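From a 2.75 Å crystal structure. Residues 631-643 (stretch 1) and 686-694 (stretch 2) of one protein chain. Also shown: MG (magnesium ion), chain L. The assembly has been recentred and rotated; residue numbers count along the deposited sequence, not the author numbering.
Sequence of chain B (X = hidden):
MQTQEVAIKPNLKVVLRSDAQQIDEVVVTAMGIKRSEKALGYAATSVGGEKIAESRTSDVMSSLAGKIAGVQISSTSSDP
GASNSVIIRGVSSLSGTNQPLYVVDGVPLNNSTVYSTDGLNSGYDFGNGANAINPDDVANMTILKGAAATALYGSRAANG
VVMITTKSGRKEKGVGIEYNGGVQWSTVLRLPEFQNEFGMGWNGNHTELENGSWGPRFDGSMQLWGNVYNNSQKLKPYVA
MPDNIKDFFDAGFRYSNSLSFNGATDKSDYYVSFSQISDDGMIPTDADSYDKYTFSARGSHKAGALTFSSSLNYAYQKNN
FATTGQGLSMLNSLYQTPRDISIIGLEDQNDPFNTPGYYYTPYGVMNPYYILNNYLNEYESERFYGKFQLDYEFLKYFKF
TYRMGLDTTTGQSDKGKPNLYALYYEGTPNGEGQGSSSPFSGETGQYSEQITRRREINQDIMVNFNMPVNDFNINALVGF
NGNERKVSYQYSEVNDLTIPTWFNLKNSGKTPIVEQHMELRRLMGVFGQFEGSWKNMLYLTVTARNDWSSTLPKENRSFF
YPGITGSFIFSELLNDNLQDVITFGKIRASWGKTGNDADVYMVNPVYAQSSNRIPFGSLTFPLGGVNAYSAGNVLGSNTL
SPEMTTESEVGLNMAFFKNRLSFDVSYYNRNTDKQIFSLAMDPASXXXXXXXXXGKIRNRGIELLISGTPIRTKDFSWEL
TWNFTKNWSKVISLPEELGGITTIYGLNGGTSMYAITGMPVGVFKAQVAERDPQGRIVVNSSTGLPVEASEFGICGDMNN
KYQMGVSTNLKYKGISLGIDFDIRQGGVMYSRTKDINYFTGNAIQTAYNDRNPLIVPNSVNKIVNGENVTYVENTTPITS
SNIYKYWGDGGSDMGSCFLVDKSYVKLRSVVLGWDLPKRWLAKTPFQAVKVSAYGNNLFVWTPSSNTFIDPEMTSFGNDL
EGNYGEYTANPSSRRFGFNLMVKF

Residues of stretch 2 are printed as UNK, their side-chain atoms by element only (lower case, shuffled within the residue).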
ATOM      1  N   ALA B 631     -16.307 -16.734  -6.007  1.00 29.44           N
ATOM      2  CA  ALA B 631     -16.144 -18.093  -5.516  1.00 26.95           C
ATOM      3  C   ALA B 631     -14.737 -18.578  -5.796  1.00 39.30           C
ATOM      4  O   ALA B 631     -14.245 -18.467  -6.924  1.00 37.56           O
ATOM      5  CB  ALA B 631     -17.150 -19.035  -6.156  1.00 27.42           C
ATOM      6  N   GLY B 632     -14.103 -19.130  -4.766  1.00 33.92           N
ATOM      7  CA  GLY B 632     -12.693 -19.463  -4.864  1.00 26.05           C
ATOM      8  C   GLY B 632     -12.449 -20.583  -5.855  1.00 26.13           C
ATOM      9  O   GLY B 632     -13.241 -21.517  -5.980  1.00 28.97           O
ATOM     10  N   ASN B 633     -11.331 -20.494  -6.552  1.00 25.79           N
ATOM     11  CA  ASN B 633     -11.137 -21.416  -7.652  1.00 25.89           C
ATOM     12  C   ASN B 633     -10.648 -22.788  -7.226  1.00 36.73           C
ATOM     13  O   ASN B 633     -10.503 -23.651  -8.094  1.00 30.91           O
ATOM     14  CB  ASN B 633     -10.163 -20.823  -8.655  1.00 25.54           C
ATOM     15  CG  ASN B 633     -10.737 -19.660  -9.388  1.00 25.53           C
ATOM     16  OD1 ASN B 633     -11.836 -19.203  -9.094  1.00 32.29           O
ATOM     17  ND2 ASN B 633      -9.997 -19.160 -10.352  1.00 25.30           N
ATOM     18  N   VAL B 634     -10.401 -23.027  -5.941  1.00 25.98           N
ATOM     19  CA  VAL B 634      -9.856 -24.296  -5.474  1.00 26.10           C
ATOM     20  C   VAL B 634     -10.889 -24.978  -4.598  1.00 26.55           C
ATOM     21  O   VAL B 634     -11.161 -24.537  -3.484  1.00 26.57           O
ATOM     22  CB  VAL B 634      -8.537 -24.109  -4.725  1.00 25.73           C
ATOM     23  CG1 VAL B 634      -8.122 -25.419  -4.100  1.00 25.94           C
ATOM     24  CG2 VAL B 634      -7.482 -23.606  -5.663  1.00 25.36           C
ATOM     25  N   LEU B 635     -11.426 -26.078  -5.081  1.00 26.94           N
ATOM     26  CA  LEU B 635     -12.534 -26.727  -4.409  1.00 27.45           C
ATOM     27  C   LEU B 635     -12.047 -27.387  -3.139  1.00 27.52           C
ATOM     28  O   LEU B 635     -11.126 -28.196  -3.172  1.00 30.55           O
ATOM     29  CB  LEU B 635     -13.164 -27.754  -5.340  1.00 27.88           C
ATOM     30  CG  LEU B 635     -14.398 -28.511  -4.885  1.00 28.49           C
ATOM     31  CD1 LEU B 635     -15.501 -27.528  -4.584  1.00 37.24           C
ATOM     32  CD2 LEU B 635     -14.807 -29.447  -5.977  1.00 28.88           C
ATOM     33  N   GLY B 636     -12.651 -27.047  -2.022  1.00 27.67           N
ATOM     34  CA  GLY B 636     -12.290 -27.695  -0.788  1.00 27.81           C
ATOM     35  C   GLY B 636     -12.847 -29.098  -0.713  1.00 28.37           C
ATOM     36  O   GLY B 636     -13.703 -29.499  -1.493  1.00 28.70           O
ATOM     37  N   SER B 637     -12.347 -29.863   0.251  1.00 28.52           N
ATOM     38  CA  SER B 637     -12.758 -31.249   0.412  1.00 29.08           C
ATOM     39  C   SER B 637     -12.732 -31.590   1.884  1.00 29.32           C
ATOM     40  O   SER B 637     -11.739 -31.323   2.557  1.00 36.40           O
ATOM     41  CB  SER B 637     -11.840 -32.199  -0.360  1.00 29.04           C
ATOM     42  OG  SER B 637     -12.163 -33.545  -0.074  1.00 29.61           O
ATOM     43  N   ASN B 638     -13.815 -32.163   2.380  1.00 29.91           N
ATOM     44  CA  ASN B 638     -13.848 -32.678   3.737  1.00 30.26           C
ATOM     45  C   ASN B 638     -13.759 -34.193   3.773  1.00 32.62           C
ATOM     46  O   ASN B 638     -13.906 -34.789   4.842  1.00 40.59           O
ATOM     47  CB  ASN B 638     -15.109 -32.195   4.460  1.00 30.61           C
ATOM     48  CG  ASN B 638     -16.379 -32.540   3.718  1.00 40.39           C
ATOM     49  OD1 ASN B 638     -16.351 -32.902   2.547  1.00 46.84           O
ATOM     50  ND2 ASN B 638     -17.507 -32.421   4.397  1.00 38.00           N
ATOM     51  N   THR B 639     -13.524 -34.820   2.623  1.00 30.76           N
ATOM     52  CA  THR B 639     -13.308 -36.250   2.513  1.00 35.36           C
ATOM     53  C   THR B 639     -11.835 -36.618   2.531  1.00 30.91           C
ATOM     54  O   THR B 639     -11.505 -37.803   2.441  1.00 31.27           O
ATOM     55  CB  THR B 639     -13.945 -36.777   1.233  1.00 31.50           C
ATOM     56  OG1 THR B 639     -13.705 -35.836   0.190  1.00 30.96           O
ATOM     57  CG2 THR B 639     -15.420 -36.937   1.412  1.00 32.08           C
ATOM     58  N   LEU B 640     -10.951 -35.635   2.648  1.00 31.74           N
ATOM     59  CA  LEU B 640      -9.527 -35.898   2.781  1.00 32.29           C
ATOM     60  C   LEU B 640      -9.259 -36.948   3.845  1.00 33.70           C
ATOM     61  O   LEU B 640      -9.962 -37.024   4.853  1.00 36.07           O
ATOM     62  CB  LEU B 640      -8.797 -34.615   3.148  1.00 29.38           C
ATOM     63  CG  LEU B 640      -8.979 -33.495   2.149  1.00 28.91           C
ATOM     64  CD1 LEU B 640      -8.254 -32.272   2.628  1.00 28.38           C
ATOM     65  CD2 LEU B 640      -8.433 -33.967   0.836  1.00 28.80           C
ATOM     66  N   SER B 641      -8.246 -37.765   3.598  1.00 30.49           N
ATOM     67  CA  SER B 641      -7.632 -38.655   4.567  1.00 30.83           C
ATOM     68  C   SER B 641      -6.150 -38.325   4.666  1.00 43.18           C
ATOM     69  O   SER B 641      -5.605 -37.646   3.792  1.00 41.87           O
ATOM     70  CB  SER B 641      -7.819 -40.114   4.147  1.00 31.44           C
ATOM     71  OG  SER B 641      -7.211 -40.314   2.894  1.00 31.22           O
ATOM     72  N   PRO B 642      -5.465 -38.783   5.707  1.00 30.55           N
ATOM     73  CA  PRO B 642      -4.066 -38.391   5.891  1.00 30.12           C
ATOM     74  C   PRO B 642      -3.158 -38.973   4.824  1.00 30.02           C
ATOM     75  O   PRO B 642      -3.518 -39.873   4.074  1.00 30.36           O
ATOM     76  CB  PRO B 642      -3.716 -38.955   7.266  1.00 30.52           C
ATOM     77  CG  PRO B 642      -5.014 -39.152   7.932  1.00 31.21           C
ATOM     78  CD  PRO B 642      -5.972 -39.523   6.867  1.00 31.17           C
ATOM     79  N   GLU B 643      -1.949 -38.433   4.764  1.00 29.56           N
ATOM     80  CA  GLU B 643      -0.908 -38.979   3.910  1.00 29.49           C
ATOM     81  C   GLU B 643      -0.129 -40.048   4.659  1.00 29.92           C
ATOM     82  O   GLU B 643       0.036 -39.987   5.877  1.00 32.94           O
ATOM     83  CB  GLU B 643       0.032 -37.867   3.437  1.00 28.83           C
ATOM     84  CG  GLU B 643       1.393 -38.348   2.933  1.00 28.76           C
ATOM     85  CD  GLU B 643       2.319 -37.235   2.471  1.00 29.22           C
ATOM     86  OE1 GLU B 643       1.835 -36.215   1.957  1.00 27.76           O
ATOM     87  OE2 GLU B 643       3.549 -37.387   2.621  1.00 35.21           O
ATOM     88  N   UNK B 686     -16.269 -25.124 -12.849  1.00 28.49           N
ATOM     89  CA  UNK B 686     -16.437 -24.056 -11.897  1.00 29.23           C
ATOM     90  C   UNK B 686     -15.237 -23.819 -11.015  1.00 27.72           C
ATOM     91  O   UNK B 686     -15.166 -22.777 -10.364  1.00 30.78           O
ATOM     92  N   UNK B 687     -14.302 -24.750 -10.972  1.00 27.61           N
ATOM     93  CA  UNK B 687     -13.076 -24.604 -10.212  1.00 27.15           C
ATOM     94  C   UNK B 687     -11.907 -25.023 -11.088  1.00 26.94           C
ATOM     95  O   UNK B 687     -12.076 -25.792 -12.029  1.00 27.22           O
ATOM     96  c   UNK B 687     -14.334 -25.207  -8.069  1.00 30.20           C
ATOM     97  c   UNK B 687     -13.128 -25.440  -8.950  1.00 27.31           C
ATOM     98  o   UNK B 687     -17.596 -24.619  -5.604  1.00 32.22           O
ATOM     99  c   UNK B 687     -15.300 -24.321  -6.062  1.00 33.77           C
ATOM    100  c   UNK B 687     -14.216 -24.519  -6.878  1.00 32.27           C
ATOM    101  c   UNK B 687     -16.673 -25.513  -7.594  1.00 28.49           C
ATOM    102  c   UNK B 687     -15.581 -25.707  -8.410  1.00 28.16           C
ATOM    103  c   UNK B 687     -16.522 -24.820  -6.426  1.00 30.95           C
ATOM    104  N   UNK B 688     -10.731 -24.482 -10.797  1.00 26.46           N
ATOM    105  CA  UNK B 688      -9.524 -24.844 -11.523  1.00 26.25           C
ATOM    106  C   UNK B 688      -8.706 -25.912 -10.826  1.00 27.60           C
ATOM    107  O   UNK B 688      -7.715 -26.379 -11.394  1.00 29.41           O
ATOM    108  c   UNK B 688      -9.199 -22.746 -12.711  1.00 25.81           C
ATOM    109  c   UNK B 688      -8.632 -23.641 -11.712  1.00 25.78           C
ATOM    110  o   UNK B 688      -8.534 -22.952 -10.468  1.00 32.55           O
ATOM    111  N   UNK B 689      -9.080 -26.290  -9.613  1.00 26.41           N
ATOM    112  CA  UNK B 689      -8.367 -27.340  -8.914  1.00 26.44           C
ATOM    113  C   UNK B 689      -9.273 -27.893  -7.840  1.00 26.79           C
ATOM    114  O   UNK B 689     -10.190 -27.221  -7.378  1.00 26.86           O
ATOM    115  c   UNK B 689      -7.063 -26.831  -8.307  1.00 25.98           C
ATOM    116  N   UNK B 690      -9.019 -29.131  -7.463  1.00 27.06           N
ATOM    117  CA  UNK B 690      -9.712 -29.745  -6.347  1.00 27.71           C
ATOM    118  C   UNK B 690      -8.675 -30.366  -5.443  1.00 36.32           C
ATOM    119  O   UNK B 690      -7.754 -31.024  -5.921  1.00 35.59           O
ATOM    120  n   UNK B 690     -12.412 -32.832  -7.321  1.00 29.18           N
ATOM    121  c   UNK B 690     -11.420 -31.440  -5.635  1.00 29.04           C
ATOM    122  o   UNK B 690     -13.072 -33.081  -5.201  1.00 30.53           O
ATOM    123  c   UNK B 690     -10.716 -30.794  -6.798  1.00 28.01           C
ATOM    124  c   UNK B 690     -12.376 -32.520  -6.038  1.00 29.60           C
ATOM    125  N   UNK B 691      -8.800 -30.131  -4.146  1.00 36.06           N
ATOM    126  CA  UNK B 691      -7.890 -30.738  -3.189  1.00 31.12           C
ATOM    127  C   UNK B 691      -8.298 -32.183  -2.974  1.00 27.89           C
ATOM    128  O   UNK B 691      -9.419 -32.452  -2.538  1.00 28.29           O
ATOM    129  c   UNK B 691      -7.922 -29.981  -1.865  1.00 27.18           C
ATOM    130  n   UNK B 691      -7.890 -27.729  -1.072  1.00 26.60           N
ATOM    131  c   UNK B 691      -7.452 -28.566  -1.991  1.00 26.66           C
ATOM    132  o   UNK B 691      -6.691 -28.225  -2.887  1.00 26.34           O
ATOM    133  N   UNK B 692      -7.407 -33.118  -3.277  1.00 33.36           N
ATOM    134  CA  UNK B 692      -7.721 -34.502  -2.977  1.00 31.20           C
ATOM    135  C   UNK B 692      -6.444 -35.264  -2.693  1.00 28.51           C
ATOM    136  O   UNK B 692      -5.343 -34.768  -2.917  1.00 28.07           O
ATOM    137  c   UNK B 692      -7.996 -34.879  -5.501  1.00 29.40           C
ATOM    138  c   UNK B 692      -8.518 -35.147  -4.110  1.00 29.60           C
ATOM    139  c   UNK B 692     -10.375 -36.181  -6.044  1.00 29.78           C
ATOM    140  s   UNK B 692      -9.290 -34.975  -6.747  1.00 29.02           S
ATOM    141  N   UNK B 693      -6.615 -36.467  -2.158  1.00 29.04           N
ATOM    142  CA  UNK B 693      -5.491 -37.353  -1.892  1.00 29.14           C
ATOM    143  C   UNK B 693      -4.952 -37.929  -3.189  1.00 29.18           C
ATOM    144  O   UNK B 693      -5.692 -38.552  -3.949  1.00 29.57           O
ATOM    145  c   UNK B 693      -6.513 -37.988   0.317  1.00 29.80           C
ATOM    146  c   UNK B 693      -5.935 -38.487  -0.976  1.00 29.76           C
ATOM    147  n   UNK B 693      -5.677 -37.419   1.160  1.00 29.45           N
ATOM    148  o   UNK B 693      -7.699 -38.111   0.555  1.00 30.16           O
ATOM    149  N   UNK B 694      -3.661 -37.752  -3.431  1.00 29.89           N
ATOM    150  CA  UNK B 694      -3.077 -38.241  -4.668  1.00 29.44           C
ATOM    151  C   UNK B 694      -2.779 -39.732  -4.581  1.00 29.96           C
ATOM    152  O   UNK B 694      -3.087 -40.415  -3.602  1.00 30.65           O
ATOM    153  c   UNK B 694      -1.873 -36.014  -5.351  1.00 27.97           C
ATOM    154  c   UNK B 694      -1.800 -37.486  -5.004  1.00 28.63           C
ATOM    155  c   UNK B 694      -0.581 -35.573  -5.967  1.00 29.83           C
ATOM    156  c   UNK B 694      -3.007 -35.754  -6.286  1.00 28.92           C
TER
HETATM  157 MG    MG L1986     -13.945 -18.746  -9.089  1.00 13.48          MG
HETATM  158  O   HOH W   1     -14.465 -20.601  -8.517  1.00 13.38           O
HETATM  159  O   HOH W   2     -14.235 -32.005  -2.854  1.00 13.22           O
HETATM  160  O   HOH W   3     -10.975 -34.868  -2.235  1.00 21.09           O
HETATM  161  O   HOH W   4     -13.455 -16.768  -9.128  1.00 43.12           O

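Position 686 has no side-chain atoms, and its phi of 99° would jam a CB against the preceding carbonyl oxygen; it is G686. Water 1 donates to G686 O (2.9 Å) and weakly to G632 O (3.0 Å), and also ligates the magnesium ion.

At position 687 one carbon leads to a six-carbon ring bearing an oxygen, and L635 lays its CD1 over one face of that ring: Y687. L635 CD1 lies 3.7 Å from the centroid of the Y687 ring and 22° off the normal, a CH-pi contact.

At 688 a single carbon holds one oxygen and one carbon, a beta-branched pattern, and both the backbone N and the side-chain oxygen donate to N633 O: T688. The bonds to N633 O measure 2.8 Å from T688 N and 3.2 Å from T688 OG1.

Position 689 has one carbon alone, which meets V634 on the same face of the sheet: A689. V634 CG2 is 4.2 Å from A689 CB. The backbone is more tightly joined: L635 N donates almost linearly to A689 O at 2.8 Å, while A689 N makes a weak bond to N633 O at 3.4 Å.

At 690 three carbons in line, the third bearing an oxygen and a nitrogen, extend along the face shared with L635 and touch its side chain: Q690. Q690 CD lies 3.9 Å from L635 CD2, and water 2 donates to both Q690 OE1 (2.8 Å) and G636 O (2.9 Å).

Position 691 is one carbon shorter, with the same terminal oxygen and nitrogen; its side chain reaches V634 and its backbone N donates to L635 O: N691. The bond from N691 N to L635 O is 3.2 Å.

At 692 an unbranched chain of two carbons, a sulfur and a carbon leaves the contact with L640 to the backbone: M692. M692 CA is 3.9 Å from L640 CD2; the side chain comes no nearer to stretch 1 than M692 CB to L640 CD2, 5.1 Å.

Position 693 again has two carbons, the second bearing oxygen and nitrogen, and both of these meet S641: N693. S641 N donates to N693 OD1 at 3.1 Å, and N693 ND2 returns a weak bond to S641 O at 2.6 Å.

Position 694, four carbons forked at the second, lies out of reach of stretch 1: L694.

The contact begins as a short parallel pairing, V634 with A689 and L635 with Q690, flanked by the tyrosine ring under L635. Beyond G636 the backbones separate, and the N693 side chain spans the gap to the S641 backbone.

Stretch 2, residues 686-694: GYTAQNMNL
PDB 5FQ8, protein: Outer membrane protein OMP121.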